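Local coordinates for protein pyruvate kinase 1 (Trypanosoma brucei brucei, PDB 4KCT) that catalyses phosphate transfer from phosphoenolpyruvate to ADP, giving pyruvate and ATP in glycolysis, and has an intrinsic decarboxylase activity toward oxaloacetate, at residues A[37-42]-A[73-78]; A[298-303]-A[345-350]; A[104-109]-A[120-125]; A[93-98]-A[170-175]. All coordinates share one frame; numbering follows the deposited sequence. Where two conformers were deposited one is given.

Interaction 1: A[37-42]-A[73-78]; sequences ALKNLM and AELGLH
The Lys39 side chain starts with CG beside the backbone N (chi1 -79°) and then bends at chi3 (-55°), while Glu74 has an unusual chi1 of -127°, away from the staggered positions, before running on extended. These torsions bring two oppositely charged tips together on the outside of the TIM barrel, where helices 35-44 and 58-75 follow consecutive barrel strands. The chains cross at about a right angle, and Lys39 NZ lies 2.4 Å from Glu74 OE1, a salt bridge that uses the syn lone pair of the oxygen; it is shorter than is usual for such a pair, so the exact distance should be read with caution. Glu36 is a second acidic partner of the ammonium group.

Beside the salt bridge the contact is apolar. Helix 58-75 ends in a Schellman motif: Gly76 takes a positive phi, and Gly76 N bonds back to Ala73 O at 3.1 Å. Leu75 and Leu77, one before and one after the glycine, both face Met42, and each presents its CD1 methyl. Leu75 CD1 also lies 3.7 Å from the backbone carbonyl Lys39 O. Met42 receives the two leucines at the base of its side chain: CB is 3.9 Å from Leu75 CD1 and 3.9 Å from Leu77 CD1.

Interaction 2: A[298-303]-A[345-350]; sequences QMLESM and QYMARI
After strand 293-296 the chain loops through 298-303 and tightens into a 3-10 turn, with Met303 N bonded to Leu300 O at 2.9 Å, and Leu300 and Met347 of helix 340-356 make the nearest CA pair at 7.9 Å. No hydrogen bond crosses the gap; the contact is apolar packing in the TIM barrel, between the loop after the seventh strand (293-296) and a helix that follows the eighth (327-330). Leu300 is central. Its CD1 rests 3.8 Å from Met347 CB, and its CD2 meets Ile350 CD1 tip to tip at 4.2 Å. Met347 sets CG anti to the backbone N (chi1 -172°) and bends at chi3, a route that delivers its CE to within 3.9 Å of Met299 CB, the two methionines crossing at about a right angle. A Met-aromatic contact forms at the other end: Met303 SD stands 4.6 Å from the centroid of the Tyr346 ring, obliquely at 45° off the normal, with Met303 CE 3.7 Å from Tyr346 CD2. Over the centre of one face of that ring lies Arg349 NH1, a helix neighbour. Val328 and Leu330 of barrel strand 327-330 touch Met347, whereas helix 311-323 closes on Met299 through Ala320 and on Ile350 through Val317.

Interaction 3: A[104-109]-A[120-125]; sequences PGDIVC and GTKEKF
The Phe125 ring is approached obliquely by Val108 CG2, which lies 3.7 Å from Phe125 CD2, and it also meets the ring of Phe95 with the planes at about 60°. Phe125 belongs to strand 124-126, a short edge strand of the mixed sheet in the B domain, the small beta domain that pyruvate kinases carry as an insertion in the TIM barrel. It pairs in parallel with strand 107-111, and the bonds show the register: Cys109 gives its N-H to Glu123 O at 3.0 Å, nearly straight (168°) though from above the carbonyl plane, and takes Phe125 N at Cys109 O, also 3.0 Å, almost along the C=O axis. Both bonds thus straddle Lys124, whose CA makes a C-H contact of 3.1 Å to the same Cys109 O. Cys109 and Lys124 lie on one face of the sheet, and the lysine goes on to a cation-pi contact with Tyr116.

Earlier in both segments, at Ile107 and ahead of strand 124-126, a water bridges the two backbones, donating to Ile107 O and Lys122 O. Asp106 OD2, held by Ala103 N, makes a long salt bridge of 3.8 Å to Lys122 NZ. Thr121 OG1 accepts Glu123 N at 2.9 Å, an ST turn, and Lys124 N at 3.2 Å, which extends it to an ST motif.

Interaction 4: A[93-98]-A[170-175]; sequences GLFKDG and HRLTDR
Asp174, Phe95 and Leu94 bury the most surface here, where the loop 93-98 meets segment 170-175 in the B domain, beside the antiparallel pairing of 99-102 with 170-173. Asp174 turns CG beside its backbone N (chi1 -76°), which puts OD1 2.8 Å from Phe95 N; the amide reaches the oxygen from above the carboxylate plane. The other oxygen, OD2, accepts a water that also donates to Phe95 O, so the carboxylate takes Phe95 N directly and reaches Phe95 O through the water.

Leu94 lies obliquely across Asp174, with CB 3.4 Å from Asp174 OD1. Its unusual chi1 of -34° accompanies a CD2 placed over one face of the Arg175 guanidinium, toward the rim, and 3.6 Å from Arg175 CG. The Phe95 ring points back to the strand: Leu172 CB makes a CH-pi contact 4.3 Å from the ring centroid, and Thr173 O sits at the ring edge, 3.3 Å from Phe95 CE2.

Two further links lie nearby: Arg175 N bonds to Gly93 O at 2.9 Å, and a water joins Gly98 O to Asp174 N. Arg175 NH1 also pairs with Glu117. With an amide and a water donating to it, the Asp174 carboxylate is probably ionised, and its charge is probably offset in part by these N-H and O-H donors.

Overall arrangement
The four contacts fall into two pairs. Interactions 1 and 2 belong to the main TIM-barrel body, their centres 20 Å apart and nearest atoms about 5 Å apart without touching. Interactions 3 and 4 share the B domain, with centres 12 Å apart, and do touch: Gly120 N lies 2.9 Å from Leu94 O, and Gly120 O lies 3.0 Å from Lys96 N, both probable hydrogen bonds. Along the chain, both segments of interaction 3 fall between those of interaction 4. Interactions 2 and 4 have centres 36 Å apart. Interaction 2 comes near the active site, the Met299 side chain lying about 9 Å from bound pyruvate and about 13 Å from magnesium.

Interaction 1: A[37-42]-A[73-78]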
# COMPACT_ATOMS: atom_id res chain seq x y z
N ALA A 37 -5.89 -43.87 26.31
CA ALA A 37 -6.34 -43.20 25.09
C ALA A 37 -5.99 -41.73 25.16
O ALA A 37 -5.63 -41.11 24.15
CB ALA A 37 -7.85 -43.38 24.88
N LEU A 38 -6.16 -41.13 26.34
CA LEU A 38 -5.89 -39.71 26.50
C LEU A 38 -4.41 -39.39 26.33
O LEU A 38 -4.06 -38.37 25.77
CB LEU A 38 -6.39 -39.20 27.85
CG LEU A 38 -7.93 -39.08 27.94
CD1 LEU A 38 -8.41 -38.95 29.39
CD2 LEU A 38 -8.46 -37.94 27.08
N LYS A 39 -3.54 -40.25 26.85
CA LYS A 39 -2.11 -40.06 26.66
C LYS A 39 -1.75 -40.04 25.18
O LYS A 39 -1.02 -39.16 24.72
CB LYS A 39 -1.29 -41.13 27.39
CG LYS A 39 -1.17 -40.87 28.89
CD LYS A 39 -0.04 -41.69 29.52
CE LYS A 39 -0.22 -43.15 29.23
NZ LYS A 39 0.89 -43.97 29.85
N ASN A 40 -2.30 -40.99 24.43
CA ASN A 40 -2.09 -41.01 23.00
C ASN A 40 -2.63 -39.76 22.31
O ASN A 40 -2.03 -39.26 21.34
CB ASN A 40 -2.67 -42.27 22.38
CG ASN A 40 -1.85 -43.50 22.71
OD1 ASN A 40 -0.67 -43.41 22.97
ND2 ASN A 40 -2.50 -44.65 22.71
N LEU A 41 -3.81 -39.31 22.71
CA LEU A 41 -4.36 -38.07 22.17
C LEU A 41 -3.42 -36.90 22.42
O LEU A 41 -3.24 -36.04 21.56
CB LEU A 41 -5.72 -37.77 22.80
CG LEU A 41 -7.02 -38.16 22.10
CD1 LEU A 41 -8.18 -37.27 22.57
CD2 LEU A 41 -6.91 -38.15 20.58
N MET A 42 -2.90 -36.81 23.64
CA MET A 42 -1.97 -35.74 23.99
C MET A 42 -0.69 -35.83 23.16
O MET A 42 -0.23 -34.83 22.59
CB MET A 42 -1.63 -35.81 25.48
CG MET A 42 -2.80 -35.37 26.35
SD MET A 42 -2.57 -35.82 28.08
CE MET A 42 -4.22 -35.43 28.70
N ALA A 73 -0.42 -35.62 33.88
CA ALA A 73 0.62 -35.68 34.91
C ALA A 73 1.67 -36.72 34.54
O ALA A 73 2.87 -36.45 34.60
CB ALA A 73 0.01 -36.01 36.27
N GLU A 74 1.21 -37.84 34.00
CA GLU A 74 2.13 -38.86 33.50
C GLU A 74 3.09 -38.33 32.43
O GLU A 74 4.25 -38.69 32.40
CB GLU A 74 1.35 -40.05 32.97
CG GLU A 74 1.77 -41.37 33.56
CD GLU A 74 0.96 -42.53 33.02
OE1 GLU A 74 1.41 -43.16 32.04
OE2 GLU A 74 -0.18 -42.73 33.49
N LEU A 75 2.59 -37.46 31.55
CA LEU A 75 3.43 -36.93 30.47
C LEU A 75 4.08 -35.58 30.79
O LEU A 75 4.77 -35.01 29.96
CB LEU A 75 2.60 -36.80 29.18
CG LEU A 75 2.02 -38.08 28.60
CD1 LEU A 75 1.15 -37.77 27.37
CD2 LEU A 75 3.14 -39.04 28.25
N GLY A 76 3.75 -35.02 31.95
CA GLY A 76 4.31 -33.72 32.34
C GLY A 76 3.76 -32.57 31.50
O GLY A 76 4.45 -31.58 31.24
N LEU A 77 2.50 -32.70 31.08
CA LEU A 77 1.88 -31.67 30.24
C LEU A 77 0.84 -30.86 31.01
O LEU A 77 0.22 -31.36 31.94
CB LEU A 77 1.20 -32.32 29.04
CG LEU A 77 2.13 -33.14 28.14
CD1 LEU A 77 1.33 -33.80 27.02
CD2 LEU A 77 3.23 -32.25 27.57
N HIS A 78 0.56 -29.66 30.52
CA HIS A 78 -0.52 -28.84 31.02
C HIS A 78 -1.60 -28.87 29.99
O HIS A 78 -1.40 -28.39 28.87
CB HIS A 78 -0.04 -27.40 31.16
CG HIS A 78 1.09 -27.25 32.14
ND1 HIS A 78 0.93 -27.48 33.46
CD2 HIS A 78 2.42 -26.87 31.96
CE1 HIS A 78 2.11 -27.30 34.09
NE2 HIS A 78 3.00 -26.88 33.19

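Interaction 2: A[298-303]-A[345-350]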
# COMPACT_ATOMS: atom_id res chain seq x y z
N GLN A 298 -17.32 -30.65 12.20
CA GLN A 298 -17.17 -31.34 10.92
C GLN A 298 -15.92 -31.01 10.14
O GLN A 298 -15.83 -31.34 8.94
CB GLN A 298 -18.42 -31.16 10.04
CG GLN A 298 -19.68 -31.82 10.64
CD GLN A 298 -20.87 -31.73 9.69
OE1 GLN A 298 -21.01 -30.75 8.96
NE2 GLN A 298 -21.61 -32.83 9.55
N MET A 299 -14.86 -30.62 10.84
CA MET A 299 -13.64 -30.27 10.15
C MET A 299 -13.00 -31.47 9.47
O MET A 299 -12.49 -31.34 8.38
CB MET A 299 -12.65 -29.58 11.10
CG MET A 299 -13.27 -28.36 11.79
SD MET A 299 -12.03 -27.13 12.19
CE MET A 299 -11.69 -26.39 10.60
N LEU A 300 -13.01 -32.63 10.13
CA LEU A 300 -12.43 -33.85 9.57
C LEU A 300 -13.42 -35.01 9.73
O LEU A 300 -13.03 -36.14 9.97
CB LEU A 300 -11.09 -34.18 10.27
CG LEU A 300 -9.91 -33.24 9.94
CD1 LEU A 300 -8.71 -33.58 10.85
CD2 LEU A 300 -9.50 -33.38 8.47
N GLU A 301 -14.69 -34.71 9.48
CA GLU A 301 -15.81 -35.57 9.84
C GLU A 301 -15.65 -37.02 9.32
O GLU A 301 -15.93 -37.99 10.03
CB GLU A 301 -17.11 -34.96 9.30
CG GLU A 301 -18.37 -35.67 9.74
CD GLU A 301 -18.56 -35.64 11.24
OE1 GLU A 301 -19.37 -36.45 11.75
OE2 GLU A 301 -17.96 -34.78 11.91
N SER A 302 -15.27 -37.16 8.07
CA SER A 302 -15.26 -38.49 7.45
C SER A 302 -14.25 -39.40 8.15
O SER A 302 -14.33 -40.64 8.05
CB SER A 302 -14.92 -38.39 5.98
OG SER A 302 -13.55 -38.06 5.80
N MET A 303 -13.29 -38.81 8.88
CA MET A 303 -12.34 -39.63 9.67
C MET A 303 -12.96 -40.24 10.94
O MET A 303 -12.29 -40.99 11.65
CB MET A 303 -11.05 -38.87 10.02
CG MET A 303 -10.17 -38.57 8.82
SD MET A 303 -8.45 -38.19 9.25
CE MET A 303 -7.87 -39.79 9.79
N GLN A 345 -3.46 -36.41 14.52
CA GLN A 345 -2.19 -36.31 13.80
C GLN A 345 -2.33 -35.64 12.43
O GLN A 345 -1.52 -34.79 12.08
CB GLN A 345 -1.53 -37.70 13.67
CG GLN A 345 -1.02 -38.25 15.01
CD GLN A 345 -0.79 -39.76 14.98
OE1 GLN A 345 -0.71 -40.35 13.91
NE2 GLN A 345 -0.78 -40.40 16.14
N TYR A 346 -3.38 -35.99 11.66
CA TYR A 346 -3.65 -35.28 10.39
C TYR A 346 -3.91 -33.81 10.65
O TYR A 346 -3.41 -32.95 9.92
CB TYR A 346 -4.86 -35.87 9.66
CG TYR A 346 -4.52 -36.82 8.56
CD1 TYR A 346 -3.98 -36.36 7.37
CD2 TYR A 346 -4.69 -38.20 8.73
CE1 TYR A 346 -3.64 -37.25 6.36
CE2 TYR A 346 -4.33 -39.08 7.74
CZ TYR A 346 -3.85 -38.60 6.54
OH TYR A 346 -3.49 -39.48 5.56
N MET A 347 -4.76 -33.53 11.64
CA MET A 347 -5.12 -32.14 11.93
C MET A 347 -3.87 -31.30 12.25
O MET A 347 -3.69 -30.22 11.70
CB MET A 347 -6.09 -32.06 13.12
CG MET A 347 -6.63 -30.64 13.29
SD MET A 347 -8.11 -30.59 14.35
CE MET A 347 -9.39 -30.25 13.12
N ALA A 348 -2.97 -31.87 13.05
CA ALA A 348 -1.67 -31.23 13.33
C ALA A 348 -0.81 -31.00 12.07
O ALA A 348 -0.23 -29.93 11.92
CB ALA A 348 -0.89 -32.04 14.37
N ARG A 349 -0.72 -31.99 11.18
CA ARG A 349 0.10 -31.85 9.98
C ARG A 349 -0.48 -30.80 9.03
O ARG A 349 0.26 -30.03 8.40
CB ARG A 349 0.23 -33.21 9.23
CG ARG A 349 1.14 -34.20 9.94
CD ARG A 349 1.61 -35.35 9.03
NE ARG A 349 0.50 -36.12 8.47
CZ ARG A 349 -0.12 -37.15 9.07
NH1 ARG A 349 -1.08 -37.80 8.44
NH2 ARG A 349 0.20 -37.51 10.30
N ILE A 350 -1.81 -30.76 8.94
CA ILE A 350 -2.47 -29.74 8.12
C ILE A 350 -2.22 -28.33 8.70
O ILE A 350 -1.94 -27.38 7.94
CB ILE A 350 -4.00 -29.99 7.96
CG1 ILE A 350 -4.29 -31.36 7.30
CG2 ILE A 350 -4.68 -28.88 7.16
CD1 ILE A 350 -5.72 -31.85 7.63

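Interaction 3: A[104-109]-A[120-125]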
# COMPACT_ATOMS: atom_id res chain seq x y z
N PRO A 104 -44.34 -33.53 1.52
CA PRO A 104 -44.43 -32.17 0.96
C PRO A 104 -45.87 -31.79 0.70
O PRO A 104 -46.67 -32.63 0.26
CB PRO A 104 -43.66 -32.29 -0.37
CG PRO A 104 -42.83 -33.53 -0.24
CD PRO A 104 -43.61 -34.46 0.63
N GLY A 105 -46.23 -30.55 1.01
CA GLY A 105 -47.58 -30.06 0.76
C GLY A 105 -48.54 -30.31 1.91
O GLY A 105 -49.60 -29.69 1.97
N ASP A 106 -48.19 -31.20 2.83
CA ASP A 106 -48.98 -31.37 4.05
C ASP A 106 -49.11 -30.02 4.76
O ASP A 106 -48.15 -29.24 4.83
CB ASP A 106 -48.34 -32.39 5.00
CG ASP A 106 -48.59 -33.82 4.58
OD1 ASP A 106 -49.33 -34.03 3.59
OD2 ASP A 106 -48.01 -34.74 5.21
N ILE A 107 -50.30 -29.75 5.27
CA ILE A 107 -50.57 -28.53 6.01
C ILE A 107 -50.74 -28.91 7.48
O ILE A 107 -51.51 -29.82 7.80
CB ILE A 107 -51.85 -27.84 5.50
CG1 ILE A 107 -51.67 -27.39 4.04
CG2 ILE A 107 -52.24 -26.67 6.40
CD1 ILE A 107 -50.59 -26.35 3.84
N VAL A 108 -49.90 -28.34 8.34
CA VAL A 108 -49.86 -28.74 9.75
C VAL A 108 -49.92 -27.49 10.63
O VAL A 108 -49.33 -26.46 10.29
CB VAL A 108 -48.59 -29.58 10.06
CG1 VAL A 108 -47.33 -28.77 9.77
CG2 VAL A 108 -48.58 -30.07 11.51
N CYS A 109 -50.75 -27.53 11.67
CA CYS A 109 -50.77 -26.45 12.62
C CYS A 109 -49.75 -26.70 13.72
O CYS A 109 -49.60 -27.83 14.20
CB CYS A 109 -52.19 -26.27 13.21
SG CYS A 109 -53.30 -25.36 12.10
N GLY A 120 -49.23 -34.91 19.68
CA GLY A 120 -49.03 -34.34 18.37
C GLY A 120 -49.45 -35.30 17.27
O GLY A 120 -49.28 -36.53 17.39
N THR A 121 -50.02 -34.75 16.22
CA THR A 121 -50.45 -35.54 15.08
C THR A 121 -49.95 -34.88 13.80
O THR A 121 -49.30 -33.82 13.84
CB THR A 121 -51.98 -35.65 15.01
OG1 THR A 121 -52.53 -34.37 14.66
CG2 THR A 121 -52.55 -36.10 16.33
N LYS A 122 -50.24 -35.52 12.66
CA LYS A 122 -50.02 -34.91 11.34
C LYS A 122 -50.74 -33.56 11.22
O LYS A 122 -50.32 -32.72 10.45
CB LYS A 122 -50.55 -35.85 10.26
CG LYS A 122 -49.70 -35.90 9.00
CD LYS A 122 -50.00 -37.16 8.21
CE LYS A 122 -49.52 -37.04 6.78
NZ LYS A 122 -50.52 -37.59 5.82
N GLU A 123 -51.83 -33.39 11.97
CA GLU A 123 -52.68 -32.18 11.85
C GLU A 123 -52.14 -31.03 12.70
O GLU A 123 -52.41 -29.86 12.41
CB GLU A 123 -54.12 -32.48 12.29
CG GLU A 123 -55.04 -33.00 11.19
CD GLU A 123 -54.69 -34.41 10.75
OE1 GLU A 123 -54.51 -34.63 9.53
OE2 GLU A 123 -54.57 -35.31 11.61
N LYS A 124 -51.60 -31.38 13.86
CA LYS A 124 -51.28 -30.37 14.85
C LYS A 124 -50.31 -30.90 15.88
O LYS A 124 -50.45 -32.02 16.36
CB LYS A 124 -52.55 -29.89 15.54
CG LYS A 124 -52.31 -28.86 16.62
CD LYS A 124 -53.66 -28.42 17.15
CE LYS A 124 -53.68 -26.95 17.49
NZ LYS A 124 -55.08 -26.47 17.62
N PHE A 125 -49.25 -30.14 16.14
CA PHE A 125 -48.33 -30.53 17.20
C PHE A 125 -47.73 -29.32 17.91
O PHE A 125 -47.87 -28.17 17.46
CB PHE A 125 -47.23 -31.48 16.66
CG PHE A 125 -46.24 -30.83 15.73
CD1 PHE A 125 -45.16 -30.11 16.22
CD2 PHE A 125 -46.36 -30.99 14.35
CE1 PHE A 125 -44.21 -29.56 15.36
CE2 PHE A 125 -45.42 -30.46 13.48
CZ PHE A 125 -44.34 -29.72 13.98
O HOH W 1 -50.62 -32.41 7.64

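Interaction 4: A[93-98]-A[170-175]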
# COMPACT_ATOMS: atom_id res chain seq x y z
N GLY A 93 -43.34 -31.08 21.07
CA GLY A 93 -43.90 -32.05 22.00
C GLY A 93 -43.73 -33.50 21.55
O GLY A 93 -42.85 -33.81 20.73
N LEU A 94 -44.48 -34.39 22.18
CA LEU A 94 -44.55 -35.79 21.74
C LEU A 94 -45.61 -35.96 20.67
O LEU A 94 -46.44 -35.06 20.44
CB LEU A 94 -44.87 -36.73 22.94
CG LEU A 94 -44.30 -36.34 24.31
CD1 LEU A 94 -44.86 -37.23 25.42
CD2 LEU A 94 -42.79 -36.41 24.29
N PHE A 95 -45.62 -37.14 20.06
CA PHE A 95 -46.55 -37.49 19.02
C PHE A 95 -47.29 -38.76 19.42
O PHE A 95 -46.71 -39.62 20.07
CB PHE A 95 -45.79 -37.72 17.71
CG PHE A 95 -45.14 -36.47 17.16
CD1 PHE A 95 -45.88 -35.58 16.39
CD2 PHE A 95 -43.86 -36.12 17.53
CE1 PHE A 95 -45.34 -34.39 15.96
CE2 PHE A 95 -43.30 -34.91 17.12
CZ PHE A 95 -44.04 -34.05 16.33
N LYS A 96 -48.55 -38.87 19.04
CA LYS A 96 -49.26 -40.16 19.15
C LYS A 96 -48.46 -41.31 18.56
O LYS A 96 -47.78 -41.15 17.53
CB LYS A 96 -50.62 -40.09 18.48
CG LYS A 96 -51.53 -39.03 19.08
CD LYS A 96 -52.98 -39.31 18.73
CE LYS A 96 -53.87 -38.17 19.17
NZ LYS A 96 -55.24 -38.33 18.63
N ASP A 97 -48.50 -42.46 19.22
CA ASP A 97 -47.74 -43.63 18.78
C ASP A 97 -46.26 -43.35 18.70
O ASP A 97 -45.50 -44.19 18.25
CB ASP A 97 -48.22 -44.13 17.42
CG ASP A 97 -49.71 -44.38 17.39
OD1 ASP A 97 -50.23 -45.04 18.32
OD2 ASP A 97 -50.38 -43.86 16.48
N GLY A 98 -45.86 -42.15 19.11
CA GLY A 98 -44.44 -41.83 19.22
C GLY A 98 -43.77 -41.46 17.89
O GLY A 98 -42.57 -41.24 17.84
N HIS A 170 -40.48 -36.29 5.84
CA HIS A 170 -39.78 -36.56 7.09
C HIS A 170 -40.65 -37.28 8.08
O HIS A 170 -41.87 -37.12 8.08
CB HIS A 170 -39.25 -35.27 7.70
CG HIS A 170 -38.14 -35.48 8.69
ND1 HIS A 170 -37.05 -36.23 8.41
CD2 HIS A 170 -38.02 -35.10 10.03
CE1 HIS A 170 -36.27 -36.31 9.50
NE2 HIS A 170 -36.83 -35.57 10.47
N ARG A 171 -40.02 -38.06 8.95
CA ARG A 171 -40.70 -38.75 10.05
C ARG A 171 -40.24 -38.13 11.36
O ARG A 171 -39.04 -38.12 11.65
CB ARG A 171 -40.33 -40.25 10.06
CG ARG A 171 -41.11 -41.06 11.09
CD ARG A 171 -40.77 -42.55 11.03
NE ARG A 171 -39.45 -42.82 11.57
CZ ARG A 171 -39.22 -43.29 12.80
NH1 ARG A 171 -40.22 -43.64 13.59
NH2 ARG A 171 -37.98 -43.46 13.21
N LEU A 172 -41.17 -37.55 12.10
CA LEU A 172 -40.82 -36.98 13.40
C LEU A 172 -41.04 -38.02 14.49
O LEU A 172 -42.06 -38.68 14.51
CB LEU A 172 -41.66 -35.73 13.69
CG LEU A 172 -41.29 -34.48 12.90
CD1 LEU A 172 -42.10 -33.29 13.40
CD2 LEU A 172 -39.79 -34.21 13.01
N THR A 173 -40.11 -38.11 15.43
CA THR A 173 -40.35 -38.78 16.71
C THR A 173 -40.49 -37.74 17.85
O THR A 173 -40.46 -36.53 17.60
CB THR A 173 -39.22 -39.78 17.03
OG1 THR A 173 -37.97 -39.10 17.00
CG2 THR A 173 -39.19 -40.93 15.99
N ASP A 174 -40.62 -38.22 19.09
CA ASP A 174 -40.92 -37.33 20.22
C ASP A 174 -39.81 -36.27 20.43
O ASP A 174 -38.62 -36.58 20.41
CB ASP A 174 -41.10 -38.15 21.50
CG ASP A 174 -42.46 -38.87 21.56
OD1 ASP A 174 -43.31 -38.67 20.66
OD2 ASP A 174 -42.69 -39.62 22.56
N ARG A 175 -40.23 -35.04 20.73
CA ARG A 175 -39.31 -33.98 21.22
C ARG A 175 -38.07 -33.78 20.33
O ARG A 175 -36.95 -33.74 20.84
CB ARG A 175 -38.85 -34.26 22.66
CG ARG A 175 -39.98 -34.32 23.67
CD ARG A 175 -39.68 -33.50 24.91
NE ARG A 175 -40.44 -33.99 26.06
CZ ARG A 175 -41.61 -33.50 26.47
NH1 ARG A 175 -42.13 -32.41 25.90
NH2 ARG A 175 -42.24 -34.08 27.48
O HOH W 2 -45.46 -40.25 22.36
O HOH W 3 -40.83 -41.18 19.84